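PDB 4BQ2: B-agarase, which hydrolyses agarose chains as a family 50 exo-beta-agarase, probably cutting the beta-linkages from one chain end inward. Local coordinates for residues Tyr281-Leu286 against Phe412-Asn417; Gly285-Arg290 against His697-Met702; Asp301-Thr306 against Phe331-Leu336; Asn346-Tyr351 against Tyr376-Ala381. All blocks are in the same frame, centred on the assembly; numbering follows the deposited sequence.

Interaction 1. Residues Tyr281-Leu286 against Phe412-Asn417; sequences YFATGL and FTSLGN
Tyr281 and Thr413 pass each other in opposite directions, and the phenol ends at the backbone of the second segment: its OH donates to Thr413 O at 2.6 Å. The donor stands 67° out of the carbonyl plane, so it uses no in-plane lone pair. The CB of Phe282 points away from the second segment, but its carbonyl is offered to it: Thr413 OG1 donates to Phe282 O at 2.6 Å. That hydroxyl is gripped twice, because Thr284 N donates back to Thr413 OG1 at 2.9 Å. The exchange is reciprocal: Thr413 N gives its hydrogen to Thr284 OG1 at 3.1 Å, a hydroxyl that also bonds Asn739. With its OG between the backbone N and the carbonyl carbon (chi1 63°), Ser414 donates to Thr284 O at 2.7 Å, and the same OG meets His697. At Gly285 the backbone takes a phi of 158°, suited to glycine, and CA lies close beside the Phe412 ring. Leu286 crosses that ring at about a right angle, CD2 reaching Phe412 CZ at 3.6 Å. Its carbonyl O receives Gly416 N at 2.8 Å, while a water joins Leu286 N to Ser414 O. These bonds imply that strand 280-287 is held to loop 412-417 largely through hydroxyls, with one good backbone bond and two weak ones to Thr284 O, consistent with neighbouring staves of a (beta/alpha)8 barrel.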
# COMPACT_ATOMS: atom_id res chain seq x y z
N TYR A 281 -13.52 -22.91 4.34
CA TYR A 281 -13.14 -21.93 3.31
C TYR A 281 -11.96 -21.08 3.79
O TYR A 281 -11.83 -20.79 4.98
CB TYR A 281 -14.37 -21.06 2.96
CG TYR A 281 -14.17 -20.02 1.84
CD1 TYR A 281 -14.29 -20.37 0.50
CD2 TYR A 281 -13.89 -18.69 2.16
CE1 TYR A 281 -14.14 -19.42 -0.50
CE2 TYR A 281 -13.71 -17.73 1.16
CZ TYR A 281 -13.83 -18.10 -0.16
OH TYR A 281 -13.66 -17.14 -1.14
N PHE A 282 -11.13 -20.64 2.84
CA PHE A 282 -9.94 -19.84 3.12
C PHE A 282 -9.79 -18.89 1.91
O PHE A 282 -9.81 -19.34 0.75
CB PHE A 282 -8.69 -20.72 3.33
CG PHE A 282 -7.44 -19.95 3.71
CD1 PHE A 282 -6.57 -19.46 2.72
CD2 PHE A 282 -7.12 -19.73 5.04
CE1 PHE A 282 -5.43 -18.75 3.07
CE2 PHE A 282 -5.98 -19.02 5.41
CZ PHE A 282 -5.12 -18.52 4.42
N ALA A 283 -9.74 -17.59 2.20
CA ALA A 283 -9.85 -16.61 1.15
C ALA A 283 -8.50 -16.26 0.53
O ALA A 283 -7.58 -15.84 1.24
CB ALA A 283 -10.54 -15.36 1.69
N THR A 284 -8.38 -16.45 -0.78
CA THR A 284 -7.23 -15.97 -1.52
C THR A 284 -7.75 -15.23 -2.73
O THR A 284 -8.85 -15.53 -3.22
CB THR A 284 -6.31 -17.13 -1.95
OG1 THR A 284 -7.05 -18.01 -2.82
CG2 THR A 284 -5.76 -17.90 -0.71
N GLY A 285 -6.99 -14.24 -3.20
CA GLY A 285 -7.41 -13.48 -4.39
C GLY A 285 -6.73 -12.12 -4.46
O GLY A 285 -5.80 -11.83 -3.66
N LEU A 286 -7.19 -11.29 -5.40
CA LEU A 286 -6.54 -10.02 -5.67
C LEU A 286 -7.46 -8.86 -5.46
O LEU A 286 -8.70 -8.99 -5.64
CB LEU A 286 -6.03 -9.96 -7.14
CG LEU A 286 -5.33 -11.24 -7.63
CD1 LEU A 286 -4.90 -11.09 -9.09
CD2 LEU A 286 -4.14 -11.73 -6.77
N PHE A 412 -7.51 -19.23 -7.07
CA PHE A 412 -7.95 -18.27 -6.07
C PHE A 412 -9.37 -18.55 -5.68
O PHE A 412 -10.19 -18.92 -6.54
CB PHE A 412 -7.85 -16.86 -6.59
CG PHE A 412 -6.45 -16.34 -6.62
CD1 PHE A 412 -5.72 -16.24 -5.44
CD2 PHE A 412 -5.86 -15.94 -7.83
CE1 PHE A 412 -4.41 -15.73 -5.43
CE2 PHE A 412 -4.56 -15.44 -7.82
CZ PHE A 412 -3.83 -15.35 -6.63
N THR A 413 -9.68 -18.38 -4.40
CA THR A 413 -11.00 -18.75 -3.95
C THR A 413 -11.95 -17.53 -3.95
O THR A 413 -13.15 -17.68 -3.68
CB THR A 413 -10.96 -19.37 -2.55
OG1 THR A 413 -10.38 -18.44 -1.64
CG2 THR A 413 -10.15 -20.68 -2.51
N SER A 414 -11.42 -16.35 -4.28
CA SER A 414 -12.25 -15.14 -4.30
C SER A 414 -11.70 -14.07 -5.22
O SER A 414 -10.53 -14.14 -5.60
CB SER A 414 -12.30 -14.51 -2.89
OG SER A 414 -11.02 -14.09 -2.46
N LEU A 415 -12.56 -13.09 -5.52
CA LEU A 415 -12.21 -11.72 -5.97
C LEU A 415 -12.12 -10.85 -4.72
O LEU A 415 -13.00 -10.91 -3.87
CB LEU A 415 -13.30 -11.16 -6.90
CG LEU A 415 -13.74 -12.12 -8.02
CD1 LEU A 415 -14.93 -11.59 -8.85
CD2 LEU A 415 -12.58 -12.49 -8.93
N GLY A 416 -11.07 -10.05 -4.60
CA GLY A 416 -10.76 -9.41 -3.33
C GLY A 416 -11.42 -8.06 -3.30
O GLY A 416 -12.42 -7.82 -4.01
N ASN A 417 -10.89 -7.16 -2.47
CA ASN A 417 -11.50 -5.87 -2.30
C ASN A 417 -11.45 -5.01 -3.56
O ASN A 417 -10.57 -5.20 -4.38
CB ASN A 417 -10.81 -5.11 -1.15
CG ASN A 417 -11.71 -4.06 -0.54
OD1 ASN A 417 -12.95 -4.12 -0.66
ND2 ASN A 417 -11.11 -3.12 0.16
O HOH W 1 -9.07 -12.52 -7.08

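Interaction 2. Residues Gly285-Arg290 against His697-Met702; sequences GLDIIR and HWFQYM
Leu286 and Trp698 run alongside each other in the same direction, on two parallel strands whose short axes diverge by 39°. This is the tight part. Trp698 N donates to Gly285 O at 3.0 Å, Asp287 N returns a bond to Trp698 O at 2.8 Å, and Leu286 CD2 touches Trp698 CB at 3.7 Å. The other leucine methyl, CD1, meets Tyr701 CD1 at 3.7 Å. Past a cis peptide between Phe699 and Gln700, the chain turns so that Tyr701 N reaches Asp287 O at 3.0 Å; a non-proline cis bond at this place recalls the one at the end of the eighth strand in clan GH-A barrels. Ile288 lays CG1 against Phe699 CE2 at 3.6 Å.

The looser side is bridged by two bound waters within a buried contact. The planes of the Asp287 carboxylate and the His697 imidazole are turned 76° from each other, and the two groups do not bond directly. A water 3.0 Å from Asp287 OD1 and 2.7 Å from His697 ND1 bridges them, while Asn417 N and Ser414 OG take up OD1 and NE2 respectively. A second water links Ile288 O to Met702 N.

Strand 693-699 runs between strands 280-287 and 648-652, which fits closure of a barrel by its last and first strands. Helix 394-410 covers the outer flank, Met407 resting on both Leu286 and Tyr701.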
# COMPACT_ATOMS: atom_id res chain seq x y z
N GLY A 285 -6.99 -14.24 -3.20
CA GLY A 285 -7.41 -13.48 -4.39
C GLY A 285 -6.73 -12.12 -4.46
O GLY A 285 -5.80 -11.83 -3.66
N LEU A 286 -7.19 -11.29 -5.40
CA LEU A 286 -6.54 -10.02 -5.67
C LEU A 286 -7.46 -8.86 -5.46
O LEU A 286 -8.70 -8.99 -5.64
CB LEU A 286 -6.03 -9.96 -7.14
CG LEU A 286 -5.33 -11.24 -7.63
CD1 LEU A 286 -4.90 -11.09 -9.09
CD2 LEU A 286 -4.14 -11.73 -6.77
N ASP A 287 -6.88 -7.72 -5.11
CA ASP A 287 -7.62 -6.50 -4.91
C ASP A 287 -7.64 -5.68 -6.21
O ASP A 287 -6.76 -5.87 -7.05
CB ASP A 287 -6.94 -5.65 -3.85
CG ASP A 287 -6.88 -6.34 -2.50
OD1 ASP A 287 -7.88 -6.95 -2.10
OD2 ASP A 287 -5.84 -6.22 -1.82
N ILE A 288 -8.58 -4.74 -6.31
CA ILE A 288 -8.62 -3.77 -7.43
C ILE A 288 -8.87 -4.49 -8.75
O ILE A 288 -8.06 -4.46 -9.70
CB ILE A 288 -7.37 -2.85 -7.53
CG1 ILE A 288 -7.01 -2.24 -6.16
CG2 ILE A 288 -7.63 -1.75 -8.58
CD1 ILE A 288 -7.80 -0.98 -5.79
N ILE A 289 -10.00 -5.18 -8.78
CA ILE A 289 -10.44 -5.88 -9.97
C ILE A 289 -11.48 -4.98 -10.61
O ILE A 289 -12.71 -5.23 -10.60
CB ILE A 289 -10.92 -7.31 -9.64
CG1 ILE A 289 -9.77 -8.11 -9.01
CG2 ILE A 289 -11.39 -8.02 -10.92
CD1 ILE A 289 -10.21 -9.49 -8.56
N ARG A 290 -10.95 -3.88 -11.16
CA ARG A 290 -11.71 -2.80 -11.74
C ARG A 290 -10.70 -1.97 -12.55
O ARG A 290 -9.48 -2.16 -12.43
CB ARG A 290 -12.32 -1.91 -10.64
CG ARG A 290 -11.28 -1.31 -9.68
CD ARG A 290 -12.00 -0.48 -8.63
NE ARG A 290 -11.11 0.31 -7.78
CZ ARG A 290 -11.50 0.99 -6.71
NH1 ARG A 290 -12.79 0.94 -6.30
NH2 ARG A 290 -10.61 1.68 -6.00
N HIS A 697 -5.38 -11.25 0.75
CA HIS A 697 -5.55 -10.70 -0.59
C HIS A 697 -4.30 -9.89 -0.98
O HIS A 697 -3.73 -9.15 -0.17
CB HIS A 697 -6.80 -9.81 -0.69
CG HIS A 697 -8.10 -10.57 -0.62
ND1 HIS A 697 -9.16 -10.16 0.17
CD2 HIS A 697 -8.50 -11.71 -1.23
CE1 HIS A 697 -10.16 -11.01 0.02
NE2 HIS A 697 -9.78 -11.97 -0.82
N TRP A 698 -3.88 -10.09 -2.22
CA TRP A 698 -2.76 -9.38 -2.85
C TRP A 698 -3.22 -8.11 -3.51
O TRP A 698 -4.27 -8.08 -4.21
CB TRP A 698 -2.18 -10.34 -3.90
CG TRP A 698 -1.28 -9.73 -4.93
CD1 TRP A 698 -1.65 -8.94 -6.00
CD2 TRP A 698 0.12 -9.86 -4.98
NE1 TRP A 698 -0.52 -8.58 -6.73
CE2 TRP A 698 0.58 -9.13 -6.12
CE3 TRP A 698 1.06 -10.52 -4.17
CZ2 TRP A 698 1.93 -9.07 -6.46
CZ3 TRP A 698 2.39 -10.44 -4.51
CH2 TRP A 698 2.81 -9.75 -5.66
N PHE A 699 -2.46 -7.03 -3.28
CA PHE A 699 -2.74 -5.75 -3.91
C PHE A 699 -1.69 -5.55 -5.00
O PHE A 699 -0.51 -5.34 -4.67
CB PHE A 699 -2.62 -4.63 -2.85
CG PHE A 699 -3.09 -3.27 -3.33
CD1 PHE A 699 -2.26 -2.48 -4.14
CD2 PHE A 699 -4.35 -2.77 -2.98
CE1 PHE A 699 -2.68 -1.22 -4.56
CE2 PHE A 699 -4.79 -1.51 -3.42
CZ PHE A 699 -3.96 -0.74 -4.23
N GLN A 700 -2.03 -5.62 -6.29
CA GLN A 700 -3.39 -5.66 -6.85
C GLN A 700 -3.37 -6.48 -8.16
O GLN A 700 -2.37 -7.07 -8.50
CB GLN A 700 -3.83 -4.22 -7.13
CG GLN A 700 -2.81 -3.50 -8.04
CD GLN A 700 -3.15 -2.06 -8.31
OE1 GLN A 700 -4.09 -1.50 -7.75
NE2 GLN A 700 -2.38 -1.44 -9.18
N TYR A 701 -4.48 -6.49 -8.91
CA TYR A 701 -4.59 -7.33 -10.11
C TYR A 701 -3.59 -6.87 -11.20
O TYR A 701 -2.92 -7.69 -11.81
CB TYR A 701 -6.04 -7.22 -10.63
CG TYR A 701 -6.42 -8.07 -11.82
CD1 TYR A 701 -5.74 -9.23 -12.16
CD2 TYR A 701 -7.57 -7.74 -12.58
CE1 TYR A 701 -6.12 -9.99 -13.26
CE2 TYR A 701 -7.99 -8.53 -13.63
CZ TYR A 701 -7.27 -9.64 -13.98
OH TYR A 701 -7.72 -10.41 -15.06
N MET A 702 -3.54 -5.56 -11.45
CA MET A 702 -2.72 -5.02 -12.57
C MET A 702 -1.59 -4.17 -12.01
O MET A 702 -1.76 -3.62 -10.93
CB MET A 702 -3.57 -4.15 -13.47
CG MET A 702 -4.78 -4.89 -14.05
SD MET A 702 -6.42 -4.26 -13.56
CE MET A 702 -6.45 -2.55 -14.11
O HOH W 2 -8.97 -7.46 0.63
O HOH W 3 -5.55 -3.52 -10.45

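Interaction 3. Residues Asp301-Thr306 against Phe331-Leu336; sequences DYDQAT and FATRHL
Asp301 and His335 form an antiparallel hydrogen-bonded pair, the backbone part of this contact: Asp301 N donates to His335 O at 2.8 Å, and His335 N to Asp301 O at 3.0 Å.

Bonds between side chain and backbone extend the pairing. Asp303 N points almost straight at Thr333 OG1 (2.9 Å, 174° at the hydrogen), and Thr333 OG1 also bonds Ser330 O. On the first segment, Asp303 O accepts from both Thr306 N at 2.9 Å and Thr306 OG1 at 2.8 Å, which pins the start of a short 3-10 turn.

Rings add packing. With CG between its backbone N and carbonyl carbon (chi1 64°), the His335 imidazole is brought over toward Asp301, whose O lies over one face, near the rim. Tyr302 meets Arg334 with its edge, CE1 lying 3.8 Å from Arg334 CB, and Phe331 N sits over a face of the same ring. The phenol OH comes 3.6 Å from Phe331 CD1.

The polar ends look outside the segments. Glu374 takes a salt bridge from Arg334 and a hydrogen bond from the Tyr302 hydroxyl; Asp301 makes a salt bridge to Arg372 and a hydrogen bond with Tyr361.

The arrangement is that of an edge strand: 335-336 adds onto 296-301 at the border of a small four-stranded antiparallel sheet, in sequence between strand 280-287 and the 412-417 loop, both probably of the catalytic barrel.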
# COMPACT_ATOMS: atom_id res chain seq x y z
N ASP A 301 -5.71 19.52 -19.46
CA ASP A 301 -6.87 19.89 -18.68
C ASP A 301 -7.99 20.38 -19.60
O ASP A 301 -7.76 20.67 -20.78
CB ASP A 301 -6.51 20.92 -17.59
CG ASP A 301 -7.41 20.81 -16.36
OD1 ASP A 301 -8.41 20.05 -16.37
OD2 ASP A 301 -7.12 21.51 -15.36
N TYR A 302 -9.21 20.39 -19.08
CA TYR A 302 -10.37 20.78 -19.85
C TYR A 302 -10.97 22.04 -19.23
O TYR A 302 -10.73 22.32 -18.04
CB TYR A 302 -11.43 19.67 -19.84
CG TYR A 302 -10.96 18.33 -20.40
CD1 TYR A 302 -10.04 18.26 -21.45
CD2 TYR A 302 -11.46 17.12 -19.89
CE1 TYR A 302 -9.61 17.04 -21.95
CE2 TYR A 302 -11.03 15.90 -20.39
CZ TYR A 302 -10.11 15.87 -21.43
OH TYR A 302 -9.69 14.66 -21.94
N ASP A 303 -11.70 22.82 -20.01
CA ASP A 303 -12.34 24.00 -19.43
C ASP A 303 -13.55 23.54 -18.60
O ASP A 303 -14.41 22.79 -19.07
CB ASP A 303 -12.63 25.09 -20.48
CG ASP A 303 -11.38 25.93 -20.84
OD1 ASP A 303 -10.99 26.81 -20.04
OD2 ASP A 303 -10.78 25.71 -21.91
N GLN A 304 -13.56 23.98 -17.35
CA GLN A 304 -14.40 23.44 -16.27
C GLN A 304 -15.91 23.48 -16.53
O GLN A 304 -16.65 22.68 -15.94
CB GLN A 304 -14.03 24.05 -14.91
CG GLN A 304 -12.58 23.80 -14.52
CD GLN A 304 -12.26 22.31 -14.35
OE1 GLN A 304 -11.52 21.72 -15.15
NE2 GLN A 304 -12.81 21.70 -13.31
N ALA A 305 -16.35 24.35 -17.43
CA ALA A 305 -17.77 24.43 -17.81
C ALA A 305 -18.26 23.14 -18.48
O ALA A 305 -19.47 22.88 -18.58
CB ALA A 305 -18.01 25.63 -18.72
N THR A 306 -17.31 22.33 -18.93
CA THR A 306 -17.61 21.11 -19.65
C THR A 306 -17.44 19.87 -18.79
O THR A 306 -17.75 18.78 -19.24
CB THR A 306 -16.73 20.94 -20.92
OG1 THR A 306 -15.37 20.64 -20.55
CG2 THR A 306 -16.79 22.18 -21.81
N PHE A 331 -13.05 17.58 -24.72
CA PHE A 331 -11.79 17.28 -25.38
C PHE A 331 -11.34 18.40 -26.33
O PHE A 331 -10.13 18.62 -26.47
CB PHE A 331 -11.85 15.95 -26.15
CG PHE A 331 -10.51 15.38 -26.47
CD1 PHE A 331 -9.82 14.62 -25.53
CD2 PHE A 331 -9.90 15.62 -27.71
CE1 PHE A 331 -8.56 14.11 -25.82
CE2 PHE A 331 -8.64 15.12 -27.99
CZ PHE A 331 -7.97 14.35 -27.05
N ALA A 332 -12.29 19.07 -26.98
CA ALA A 332 -11.98 20.21 -27.86
C ALA A 332 -11.41 21.42 -27.11
O ALA A 332 -10.67 22.20 -27.69
CB ALA A 332 -13.21 20.62 -28.68
N THR A 333 -11.74 21.55 -25.82
CA THR A 333 -11.24 22.65 -24.98
C THR A 333 -9.90 22.30 -24.33
O THR A 333 -9.32 23.08 -23.58
CB THR A 333 -12.21 23.03 -23.85
OG1 THR A 333 -12.17 22.03 -22.80
CG2 THR A 333 -13.65 23.25 -24.39
N ARG A 334 -9.41 21.11 -24.65
CA ARG A 334 -8.18 20.58 -24.07
C ARG A 334 -6.94 21.49 -24.21
O ARG A 334 -6.69 22.08 -25.26
CB ARG A 334 -7.99 19.20 -24.66
CG ARG A 334 -6.61 18.60 -24.73
CD ARG A 334 -6.87 17.26 -25.38
NE ARG A 334 -6.08 16.21 -24.79
CZ ARG A 334 -4.87 15.88 -25.22
NH1 ARG A 334 -4.34 16.53 -26.25
NH2 ARG A 334 -4.22 14.89 -24.62
N HIS A 335 -6.20 21.62 -23.11
CA HIS A 335 -5.05 22.54 -23.03
C HIS A 335 -3.98 22.01 -22.09
O HIS A 335 -4.27 21.26 -21.14
CB HIS A 335 -5.46 23.98 -22.63
CG HIS A 335 -6.04 24.09 -21.25
ND1 HIS A 335 -7.40 24.03 -21.00
CD2 HIS A 335 -5.45 24.24 -20.04
CE1 HIS A 335 -7.61 24.14 -19.70
NE2 HIS A 335 -6.44 24.26 -19.09
N LEU A 336 -2.74 22.41 -22.36
CA LEU A 336 -1.61 22.00 -21.55
C LEU A 336 -1.65 22.65 -20.17
O LEU A 336 -1.81 23.86 -20.04
CB LEU A 336 -0.30 22.35 -22.29
CG LEU A 336 0.99 21.61 -21.92
CD1 LEU A 336 0.81 20.11 -22.12
CD2 LEU A 336 2.19 22.13 -22.70

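Interaction 4. Residues Asn346-Tyr351 against Tyr376-Ala381; sequences NWLPDY and YSFYSA
Leu348 and Tyr376 bring the two backbones closest, yet their CA atoms stay 8.1 Å apart, so the first segment, extended over 347-350, meets the other mainly through side chains. The second segment is a strand-to-helix junction: strand 373-376 of the small antiparallel sheet ends at Tyr376, and helix 378-387 starts behind the N-cap residue Ser377. Pro349 approaches over a face of the Tyr376 ring as a CH-pi contact, its CD 4.2 Å from the ring centroid and 28° off the normal. Its CG sits nearer the rim, 3.5 Å from Tyr376 CE1. Leu348 lays CD2 against both aromatics, 4.0 Å from Tyr376 CB and 3.9 Å from Phe378 CZ. Trp347, with CG anti to the backbone N (chi1 176°), swings its six-membered ring toward the pair. There the indole edge faces Phe378, CE3 to CE1 4.3 Å, and CZ3 comes 3.9 Å from Tyr376 OH. That hydroxyl is hydrogen-bonded to Leu355 O, anchoring the end of the ring. Tyr376 in turn puts CD2 over the centre of the Phe378 ring. The helix start is held by a capping bond, Ser380 N donating to Ser377 OG at 3.1 Å.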
# COMPACT_ATOMS: atom_id res chain seq x y z
N ASN A 346 4.77 9.14 -25.55
CA ASN A 346 5.15 9.09 -26.96
C ASN A 346 3.91 9.07 -27.86
O ASN A 346 3.98 9.48 -29.02
CB ASN A 346 6.04 7.89 -27.30
CG ASN A 346 7.50 8.09 -26.92
OD1 ASN A 346 7.94 9.18 -26.61
ND2 ASN A 346 8.25 7.01 -26.91
N TRP A 347 2.79 8.58 -27.33
CA TRP A 347 1.56 8.50 -28.12
C TRP A 347 0.35 8.70 -27.25
O TRP A 347 0.18 7.99 -26.25
CB TRP A 347 1.46 7.14 -28.81
CG TRP A 347 0.17 6.93 -29.59
CD1 TRP A 347 -0.06 7.27 -30.90
CD2 TRP A 347 -1.06 6.30 -29.13
NE1 TRP A 347 -1.33 6.89 -31.28
CE2 TRP A 347 -1.96 6.30 -30.22
CE3 TRP A 347 -1.46 5.74 -27.91
CZ2 TRP A 347 -3.26 5.76 -30.12
CZ3 TRP A 347 -2.74 5.20 -27.81
CH2 TRP A 347 -3.63 5.21 -28.91
N LEU A 348 -0.50 9.65 -27.63
CA LEU A 348 -1.85 9.76 -27.06
C LEU A 348 -2.82 9.96 -28.23
O LEU A 348 -2.49 10.66 -29.19
CB LEU A 348 -1.95 10.90 -26.06
CG LEU A 348 -1.23 10.72 -24.71
CD1 LEU A 348 -1.22 12.04 -23.97
CD2 LEU A 348 -1.90 9.63 -23.88
N PRO A 349 -4.00 9.30 -28.19
CA PRO A 349 -4.91 9.35 -29.34
C PRO A 349 -5.65 10.67 -29.55
O PRO A 349 -5.98 11.36 -28.59
CB PRO A 349 -5.91 8.21 -29.03
CG PRO A 349 -5.89 8.08 -27.53
CD PRO A 349 -4.45 8.32 -27.17
N ASP A 350 -5.91 11.01 -30.83
CA ASP A 350 -6.85 12.10 -31.19
C ASP A 350 -8.28 11.66 -30.84
O ASP A 350 -8.52 10.46 -30.73
CB ASP A 350 -6.77 12.39 -32.70
CG ASP A 350 -5.36 12.79 -33.15
OD1 ASP A 350 -4.65 13.49 -32.38
OD2 ASP A 350 -4.97 12.41 -34.28
N TYR A 351 -9.17 12.65 -30.72
CA TYR A 351 -10.60 12.48 -30.39
C TYR A 351 -11.32 11.45 -31.26
O TYR A 351 -12.25 10.78 -30.81
CB TYR A 351 -11.34 13.82 -30.53
CG TYR A 351 -11.54 14.27 -31.97
CD1 TYR A 351 -10.46 14.38 -32.85
CD2 TYR A 351 -12.81 14.60 -32.46
CE1 TYR A 351 -10.64 14.79 -34.15
CE2 TYR A 351 -12.99 15.01 -33.77
CZ TYR A 351 -11.89 15.10 -34.60
OH TYR A 351 -12.04 15.51 -35.91
N TYR A 376 -5.20 8.95 -18.97
CA TYR A 376 -5.44 7.94 -19.99
C TYR A 376 -5.14 6.57 -19.40
O TYR A 376 -4.18 6.42 -18.65
CB TYR A 376 -4.59 8.18 -21.26
CG TYR A 376 -4.94 7.28 -22.45
CD1 TYR A 376 -6.04 7.57 -23.25
CD2 TYR A 376 -4.17 6.16 -22.75
CE1 TYR A 376 -6.38 6.78 -24.33
CE2 TYR A 376 -4.50 5.34 -23.83
CZ TYR A 376 -5.61 5.67 -24.63
OH TYR A 376 -5.99 4.90 -25.71
N SER A 377 -6.01 5.61 -19.70
CA SER A 377 -5.81 4.23 -19.27
C SER A 377 -5.27 3.38 -20.42
O SER A 377 -6.04 2.91 -21.28
CB SER A 377 -7.11 3.61 -18.71
OG SER A 377 -6.83 2.25 -18.36
N PHE A 378 -3.96 3.19 -20.44
CA PHE A 378 -3.34 2.31 -21.42
C PHE A 378 -3.82 0.85 -21.27
O PHE A 378 -4.04 0.16 -22.27
CB PHE A 378 -1.82 2.42 -21.34
CG PHE A 378 -1.30 3.71 -21.89
CD1 PHE A 378 -1.09 3.87 -23.27
CD2 PHE A 378 -1.03 4.79 -21.04
CE1 PHE A 378 -0.61 5.09 -23.77
CE2 PHE A 378 -0.55 5.99 -21.54
CZ PHE A 378 -0.35 6.14 -22.90
N TYR A 379 -3.98 0.41 -20.03
CA TYR A 379 -4.52 -0.96 -19.78
C TYR A 379 -5.89 -1.14 -20.46
O TYR A 379 -6.12 -2.12 -21.17
CB TYR A 379 -4.60 -1.24 -18.26
CG TYR A 379 -5.07 -2.64 -17.91
CD1 TYR A 379 -4.18 -3.70 -17.85
CD2 TYR A 379 -6.42 -2.90 -17.63
CE1 TYR A 379 -4.61 -4.99 -17.54
CE2 TYR A 379 -6.86 -4.18 -17.31
CZ TYR A 379 -5.94 -5.22 -17.28
OH TYR A 379 -6.38 -6.49 -16.96
N SER A 380 -6.80 -0.20 -20.24
CA SER A 380 -8.13 -0.27 -20.88
C SER A 380 -8.01 -0.29 -22.42
O SER A 380 -8.68 -1.12 -23.09
CB SER A 380 -9.00 0.90 -20.40
OG SER A 380 -10.34 0.72 -20.82
N ALA A 381 -7.13 0.55 -22.95
CA ALA A 381 -6.88 0.59 -24.39
C ALA A 381 -6.37 -0.77 -24.85
O ALA A 381 -6.79 -1.27 -25.88
CB ALA A 381 -5.89 1.73 -24.73

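Interactions 1 and 2 share Gly285 and Leu286, their centres 9 Å apart, and both use strand 280-287. Among the bonds that join them are Ser414 OG to His697 NE2 at 3.0 Å and Asn417 O to Ile288 N at 2.8 Å, both probable. Interactions 3 and 4 lie in the chain between 281-286 and 412-417, with centres 17 Å apart, and meet where Phe331 CD2 packs on Tyr351 CB at 3.6 Å. Interaction 4 reaches the probable barrel through Tyr379 CZ, 3.4 Å from Met702 CG of interaction 2; interaction 3 stays about 19 Å from interaction 2 (nearest atoms). A glycerol about 3 Å from the Arg290 side chain may mark a pocket beside interaction 2.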